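Indole-3-acetic acid-amido synthetase GH3.15 (Arabidopsis thaliana, PDB 6E1Q) catalyses the ATP-dependent conjugation of glutamine, and possibly cysteine, to the auxin precursor indole-3-butyric acid, and also accepts the herbicide 4-(2,4-dichlorophenoxy)butanoate. Local coordinates at residues 477-483 and 527-533; 500-505 and 578-584. One frame throughout, in Å; residues are numbered along the deposited sequence.

Contact 1. Residues 477-483 and 527-533; sequences HYVIYWE and PLEIKVV
Residues Val479 to Trp482 pair in parallel with Glu529 to Val532, and bonds such as Ile480 N to Glu529 O (2.8 Å) run from alternate residues along the ladder. These are the two inner strands of a four-stranded sheet in the C-terminal domain, joined by a beta-alpha-beta crossover through helices 497-510 and 513-522. On the face packed by helix 497-510, Ile530 lies across the indole of Trp482: CG2 touches CG of Trp482, while CD1 stands 4.0 Å from the centroid of its six-membered ring. A branched isoleucine suits this place because two methyls can cover one broad face. At the strand entrance, chi1 of 74° puts His477 CG between the backbone N and carbonyl carbon and turns the ring so that NE2 donates to Glu529 OE1 (2.8 Å, 161°), ring and carboxylate nearly coplanar. With a leucine in place of His477, Glu529 OE1 would probably lose this donor, leaving the carboxylate freer to turn beside the like-charged Glu577. Lys531 follows on the same face as Glu529; its ammonium pairs with Glu571, and its aliphatic chain runs alongside the Tyr481 ring and presses CD tightly against Val479 CG1, at 3.5 Å.

Contact 2. Residues 500-505 and 578-584; sequences MEECCF and FLSRKIP
Met500 lies over one face of the Phe578 ring, its CB almost centred at 3.5 Å from the centroid and its CG also above that face, over the CE2 and CZ side. A bend at chi2 (-44°) keeps SD above the same face but farther off, at 5.1 Å: a Met-aromatic contact added to a CH-pi one. A flexible methionine suits this buried seam, where helix 497-510 covers the end of edge strand 574-579. One turn on, the two backbones come nearest, Cys504 CA to Ser580 CA at 4.7 Å; small residues on both sides permit this approach.

Beyond the strand, Lys582 arches over Phe505, whose flat ring suits the place by offering a face to the lysine and an edge to Ser580 OG and Ile583 O. Lys582 CE stands above the ring centre and NZ lies 4.0 Å from the centroid, a cation-pi contact; NZ also forms a salt bridge to Glu502, using the syn lone pair of OE1 (3.0 Å), with OE2 as near. Glu501 OE2 meets the guanidinium edge of Arg581 at NE (3.3 Å, weak), the two planes 83° apart. One water links Glu501 O to Arg581 N, another Glu501 OE2 to Leu579 N. Met500, Cys504 and Phe578 thus pack inward while the charged pairs line the outer flank, where the weak Glu501-Arg581 bond probably allows more movement than the Met500-Phe578 contact.

Contacts 1 and 2 share one sheet of the C-terminal domain, their centres about 10 Å apart. Strand 529-533 joins them: it pairs with 477-483 on one side and antiparallel with 574-579 on the other, where Ile530 O to Phe578 N (2.8 Å) and, continuing just past the end of that strand, Leu528 O to Ser580 N (2.9 Å) are probable hydrogen bonds. Helix 497-510, part of the crossover between the strands of contact 1, also supplies one half of contact 2, and Met500 reaches Trp482 and Ile530 as well as Phe578. Both contacts lie away from the ATP and acyl-substrate sites and join the sheet to helix 497-510 by structural packing.

Contact 1. Residues 477-483 and 527-533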
loop_
_atom_site.group_PDB
_atom_site.type_symbol
_atom_site.label_atom_id
_atom_site.label_comp_id
_atom_site.label_asym_id
_atom_site.label_seq_id
_atom_site.Cartn_x
_atom_site.Cartn_y
_atom_site.Cartn_z
ATOM N N HIS A 477 15.332 15.128 21.759
ATOM C CA HIS A 477 13.877 15.012 21.803
ATOM C C HIS A 477 13.325 14.756 20.403
ATOM O O HIS A 477 13.995 14.981 19.393
ATOM C CB HIS A 477 13.231 16.252 22.428
ATOM C CG HIS A 477 13.240 17.458 21.543
ATOM N ND1 HIS A 477 14.360 18.241 21.359
ATOM C CD2 HIS A 477 12.263 18.017 20.790
ATOM C CE1 HIS A 477 14.070 19.236 20.540
ATOM N NE2 HIS A 477 12.805 19.121 20.175
ATOM N N TYR A 478 12.094 14.256 20.368
ATOM C CA TYR A 478 11.402 14.003 19.116
ATOM C C TYR A 478 10.807 15.286 18.565
ATOM O O TYR A 478 10.287 16.123 19.309
ATOM C CB TYR A 478 10.278 12.990 19.302
ATOM C CG TYR A 478 10.699 11.586 19.651
ATOM C CD1 TYR A 478 12.035 11.228 19.731
ATOM C CD2 TYR A 478 9.742 10.610 19.902
ATOM C CE1 TYR A 478 12.402 9.932 20.054
ATOM C CE2 TYR A 478 10.097 9.322 20.211
ATOM C CZ TYR A 478 11.424 8.987 20.293
ATOM O OH TYR A 478 11.771 7.698 20.616
ATOM N N VAL A 479 10.863 15.416 17.244
ATOM C CA VAL A 479 10.181 16.461 16.493
ATOM C C VAL A 479 9.157 15.786 15.586
ATOM O O VAL A 479 9.530 14.953 14.747
ATOM C CB VAL A 479 11.174 17.285 15.653
ATOM C CG1 VAL A 479 10.421 18.219 14.730
ATOM C CG2 VAL A 479 12.127 18.063 16.546
ATOM N N ILE A 480 7.881 16.151 15.731
ATOM C CA ILE A 480 6.825 15.694 14.824
ATOM C C ILE A 480 6.345 16.867 13.971
ATOM O O ILE A 480 5.915 17.899 14.503
ATOM C CB ILE A 480 5.653 15.056 15.587
ATOM C CG1 ILE A 480 6.163 14.266 16.789
ATOM C CG2 ILE A 480 4.840 14.168 14.654
ATOM C CD1 ILE A 480 6.888 12.988 16.435
ATOM N N TYR A 481 6.398 16.707 12.645
ATOM C CA TYR A 481 5.898 17.722 11.716
ATOM C C TYR A 481 4.435 17.434 11.376
ATOM O O TYR A 481 4.112 16.358 10.868
ATOM C CB TYR A 481 6.736 17.763 10.433
ATOM C CG TYR A 481 8.207 18.065 10.650
ATOM C CD1 TYR A 481 8.670 19.374 10.720
ATOM C CD2 TYR A 481 9.133 17.033 10.791
ATOM C CE1 TYR A 481 10.027 19.652 10.931
ATOM C CE2 TYR A 481 10.484 17.298 10.999
ATOM C CZ TYR A 481 10.919 18.605 11.062
ATOM O OH TYR A 481 12.249 18.843 11.265
ATOM N N TRP A 482 3.565 18.410 11.608
ATOM C CA TRP A 482 2.129 18.281 11.383
ATOM C C TRP A 482 1.704 19.270 10.305
ATOM O O TRP A 482 1.912 20.479 10.452
ATOM C CB TRP A 482 1.343 18.554 12.675
ATOM C CG TRP A 482 1.143 17.347 13.556
ATOM C CD1 TRP A 482 1.834 16.180 13.512
ATOM C CD2 TRP A 482 0.174 17.202 14.600
ATOM N NE1 TRP A 482 1.364 15.312 14.468
ATOM C CE2 TRP A 482 0.340 15.913 15.147
ATOM C CE3 TRP A 482 -0.817 18.036 15.124
ATOM C CZ2 TRP A 482 -0.450 15.433 16.185
ATOM C CZ3 TRP A 482 -1.610 17.557 16.163
ATOM C CH2 TRP A 482 -1.425 16.267 16.672
ATOM N N GLU A 483 1.103 18.771 9.232
ATOM C CA GLU A 483 0.463 19.649 8.256
ATOM C C GLU A 483 -1.037 19.636 8.513
ATOM O O GLU A 483 -1.677 18.586 8.410
ATOM C CB GLU A 483 0.764 19.232 6.819
ATOM C CG GLU A 483 0.100 20.170 5.818
ATOM C CD GLU A 483 0.506 19.906 4.385
ATOM O OE1 GLU A 483 1.682 19.545 4.150
ATOM O OE2 GLU A 483 -0.358 20.080 3.494
ATOM N N PRO A 527 11.423 17.272 26.048
ATOM C CA PRO A 527 9.982 17.359 25.773
ATOM C C PRO A 527 9.679 17.247 24.285
ATOM O O PRO A 527 10.295 17.921 23.459
ATOM C CB PRO A 527 9.597 18.740 26.322
ATOM C CG PRO A 527 10.799 19.196 27.149
ATOM C CD PRO A 527 11.976 18.554 26.509
ATOM N N LEU A 528 8.703 16.406 23.950
ATOM C CA LEU A 528 8.332 16.239 22.553
ATOM C C LEU A 528 7.858 17.560 21.971
ATOM O O LEU A 528 7.226 18.378 22.647
ATOM C CB LEU A 528 7.243 15.183 22.397
ATOM C CG LEU A 528 6.797 14.862 20.963
ATOM C CD1 LEU A 528 6.604 13.371 20.783
ATOM C CD2 LEU A 528 5.507 15.606 20.619
ATOM N N GLU A 529 8.167 17.752 20.693
ATOM C CA GLU A 529 7.889 18.989 19.984
ATOM C C GLU A 529 7.068 18.688 18.747
ATOM O O GLU A 529 7.402 17.777 17.986
ATOM C CB GLU A 529 9.194 19.680 19.586
ATOM C CG GLU A 529 9.019 20.930 18.758
ATOM C CD GLU A 529 10.333 21.700 18.604
ATOM O OE1 GLU A 529 11.402 21.144 18.947
ATOM O OE2 GLU A 529 10.291 22.860 18.147
ATOM N N ILE A 530 6.005 19.456 18.537
ATOM C CA ILE A 530 5.246 19.414 17.298
ATOM C C ILE A 530 5.480 20.726 16.573
ATOM O O ILE A 530 5.296 21.809 17.153
ATOM C CB ILE A 530 3.744 19.171 17.531
ATOM C CG1 ILE A 530 3.508 17.765 18.086
ATOM C CG2 ILE A 530 2.968 19.382 16.222
ATOM C CD1 ILE A 530 2.054 17.483 18.461
ATOM N N LYS A 531 5.907 20.628 15.315
ATOM C CA LYS A 531 6.081 21.781 14.446
ATOM C C LYS A 531 5.008 21.723 13.368
ATOM O O LYS A 531 4.878 20.714 12.665
ATOM C CB LYS A 531 7.484 21.812 13.837
ATOM C CG LYS A 531 8.617 21.916 14.882
ATOM C CD LYS A 531 10.005 21.652 14.280
ATOM C CE LYS A 531 11.011 22.700 14.707
ATOM N NZ LYS A 531 12.332 22.146 15.100
ATOM N N VAL A 532 4.206 22.776 13.281
ATOM C CA VAL A 532 3.190 22.871 12.241
ATOM C C VAL A 532 3.832 23.422 10.976
ATOM O O VAL A 532 4.490 24.468 11.004
ATOM C CB VAL A 532 2.024 23.748 12.711
ATOM C CG1 VAL A 532 1.028 23.962 11.591
ATOM C CG2 VAL A 532 1.349 23.087 13.905
ATOM N N VAL A 533 3.665 22.716 9.866
ATOM C CA VAL A 533 4.261 23.137 8.602
ATOM C C VAL A 533 3.172 23.681 7.694
ATOM O O VAL A 533 2.006 23.280 7.776
ATOM C CB VAL A 533 5.042 21.996 7.925
ATOM C CG1 VAL A 533 6.284 21.685 8.734
ATOM C CG2 VAL A 533 4.160 20.748 7.804
#

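Contact 2. Residues 500-505 and 578-584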
loop_
_atom_site.group_PDB
_atom_site.type_symbol
_atom_site.label_atom_id
_atom_site.label_comp_id
_atom_site.label_asym_id
_atom_site.label_seq_id
_atom_site.Cartn_x
_atom_site.Cartn_y
_atom_site.Cartn_z
ATOM N N MET A 500 -2.529 22.714 21.138
ATOM C CA MET A 500 -1.312 22.155 20.531
ATOM C C MET A 500 -0.392 21.563 21.585
ATOM O O MET A 500 0.189 20.493 21.379
ATOM C CB MET A 500 -0.556 23.220 19.713
ATOM C CG MET A 500 -1.192 23.534 18.364
ATOM S SD MET A 500 -1.708 22.014 17.516
ATOM C CE MET A 500 -0.118 21.262 17.128
ATOM N N GLU A 501 -0.264 22.236 22.729
ATOM C CA GLU A 501 0.598 21.719 23.783
ATOM C C GLU A 501 0.035 20.426 24.364
ATOM O O GLU A 501 0.794 19.510 24.711
ATOM C CB GLU A 501 0.789 22.787 24.861
ATOM C CG GLU A 501 1.673 23.953 24.392
ATOM C CD GLU A 501 1.910 25.021 25.470
ATOM O OE1 GLU A 501 0.991 25.315 26.270
ATOM O OE2 GLU A 501 3.031 25.575 25.505
ATOM N N GLU A 502 -1.293 20.328 24.474
ATOM C CA GLU A 502 -1.883 19.071 24.926
ATOM C C GLU A 502 -1.717 17.980 23.875
ATOM O O GLU A 502 -1.558 16.805 24.234
ATOM C CB GLU A 502 -3.356 19.275 25.295
ATOM C CG GLU A 502 -4.037 18.064 25.966
ATOM C CD GLU A 502 -3.533 17.782 27.377
ATOM O OE1 GLU A 502 -2.722 18.584 27.889
ATOM O OE2 GLU A 502 -3.959 16.762 27.985
ATOM N N CYS A 503 -1.721 18.345 22.582
ATOM C CA CYS A 503 -1.410 17.368 21.537
ATOM C C CYS A 503 -0.018 16.785 21.742
ATOM O O CYS A 503 0.182 15.567 21.650
ATOM C CB CYS A 503 -1.505 18.007 20.145
ATOM S SG CYS A 503 -3.205 18.269 19.622
ATOM N N CYS A 504 0.965 17.652 22.005
ATOM C CA CYS A 504 2.323 17.182 22.253
ATOM C C CYS A 504 2.338 16.142 23.358
ATOM O O CYS A 504 2.923 15.061 23.210
ATOM C CB CYS A 504 3.226 18.353 22.630
ATOM S SG CYS A 504 3.589 19.474 21.305
ATOM N N PHE A 505 1.681 16.458 24.476
ATOM C CA PHE A 505 1.631 15.537 25.605
ATOM C C PHE A 505 0.944 14.228 25.235
ATOM O O PHE A 505 1.371 13.150 25.671
ATOM C CB PHE A 505 0.902 16.194 26.766
ATOM C CG PHE A 505 0.568 15.258 27.858
ATOM C CD1 PHE A 505 1.560 14.798 28.715
ATOM C CD2 PHE A 505 -0.741 14.825 28.042
ATOM C CE1 PHE A 505 1.254 13.928 29.762
ATOM C CE2 PHE A 505 -1.057 13.944 29.073
ATOM C CZ PHE A 505 -0.058 13.497 29.938
ATOM N N PHE A 578 5.612 23.818 19.070
ATOM C CA PHE A 578 4.975 23.630 20.364
ATOM C C PHE A 578 5.696 22.507 21.083
ATOM O O PHE A 578 6.152 21.548 20.451
ATOM C CB PHE A 578 3.484 23.308 20.208
ATOM C CG PHE A 578 2.731 24.320 19.388
ATOM C CD1 PHE A 578 2.159 25.432 19.988
ATOM C CD2 PHE A 578 2.618 24.173 18.017
ATOM C CE1 PHE A 578 1.467 26.366 19.233
ATOM C CE2 PHE A 578 1.933 25.096 17.258
ATOM C CZ PHE A 578 1.357 26.201 17.868
ATOM N N LEU A 579 5.812 22.635 22.394
ATOM C CA LEU A 579 6.432 21.620 23.225
ATOM C C LEU A 579 5.411 21.083 24.212
ATOM O O LEU A 579 4.517 21.811 24.663
ATOM C CB LEU A 579 7.630 22.182 23.992
ATOM C CG LEU A 579 8.782 22.721 23.152
ATOM C CD1 LEU A 579 9.696 23.615 24.004
ATOM C CD2 LEU A 579 9.552 21.568 22.573
ATOM N N SER A 580 5.555 19.807 24.558
ATOM C CA SER A 580 4.763 19.262 25.651
ATOM C C SER A 580 5.102 20.008 26.934
ATOM O O SER A 580 6.272 20.261 27.223
ATOM C CB SER A 580 5.037 17.768 25.814
ATOM O OG SER A 580 4.435 17.255 26.997
ATOM N N ARG A 581 4.079 20.380 27.696
ATOM C CA ARG A 581 4.299 21.049 28.971
ATOM C C ARG A 581 4.101 20.120 30.155
ATOM O O ARG A 581 4.253 20.551 31.296
ATOM C CB ARG A 581 3.380 22.271 29.103
ATOM C CG ARG A 581 3.800 23.462 28.249
ATOM C CD ARG A 581 5.311 23.484 28.034
ATOM N NE ARG A 581 5.738 24.577 27.163
ATOM C CZ ARG A 581 7.002 24.804 26.814
ATOM N NH1 ARG A 581 7.967 24.012 27.261
ATOM N NH2 ARG A 581 7.303 25.823 26.019
ATOM N N LYS A 582 3.768 18.859 29.919
ATOM C CA LYS A 582 3.561 17.914 31.002
ATOM C C LYS A 582 4.444 16.701 30.764
ATOM O O LYS A 582 4.732 16.339 29.621
ATOM C CB LYS A 582 2.079 17.498 31.111
ATOM C CG LYS A 582 1.134 18.645 31.491
ATOM C CD LYS A 582 -0.199 18.544 30.756
ATOM C CE LYS A 582 -1.088 17.447 31.318
ATOM N NZ LYS A 582 -2.219 17.094 30.389
ATOM N N ILE A 583 4.895 16.094 31.853
ATOM C CA ILE A 583 5.726 14.898 31.755
ATOM C C ILE A 583 4.812 13.681 31.694
ATOM O O ILE A 583 3.858 13.591 32.483
ATOM C CB ILE A 583 6.725 14.824 32.921
ATOM C CG1 ILE A 583 7.631 16.054 32.908
ATOM C CG2 ILE A 583 7.569 13.574 32.846
ATOM C CD1 ILE A 583 7.248 17.109 33.917
ATOM N N PRO A 584 5.045 12.742 30.775
ATOM C CA PRO A 584 4.187 11.553 30.693
ATOM C C PRO A 584 4.388 10.634 31.888
ATOM O O PRO A 584 5.416 10.655 32.565
ATOM C CB PRO A 584 4.630 10.880 29.389
ATOM C CG PRO A 584 6.019 11.371 29.156
ATOM C CD PRO A 584 6.079 12.759 29.722
HETATM O O HOH W 1 1.390 19.745 27.281
HETATM O O HOH W 2 4.822 25.427 23.338
#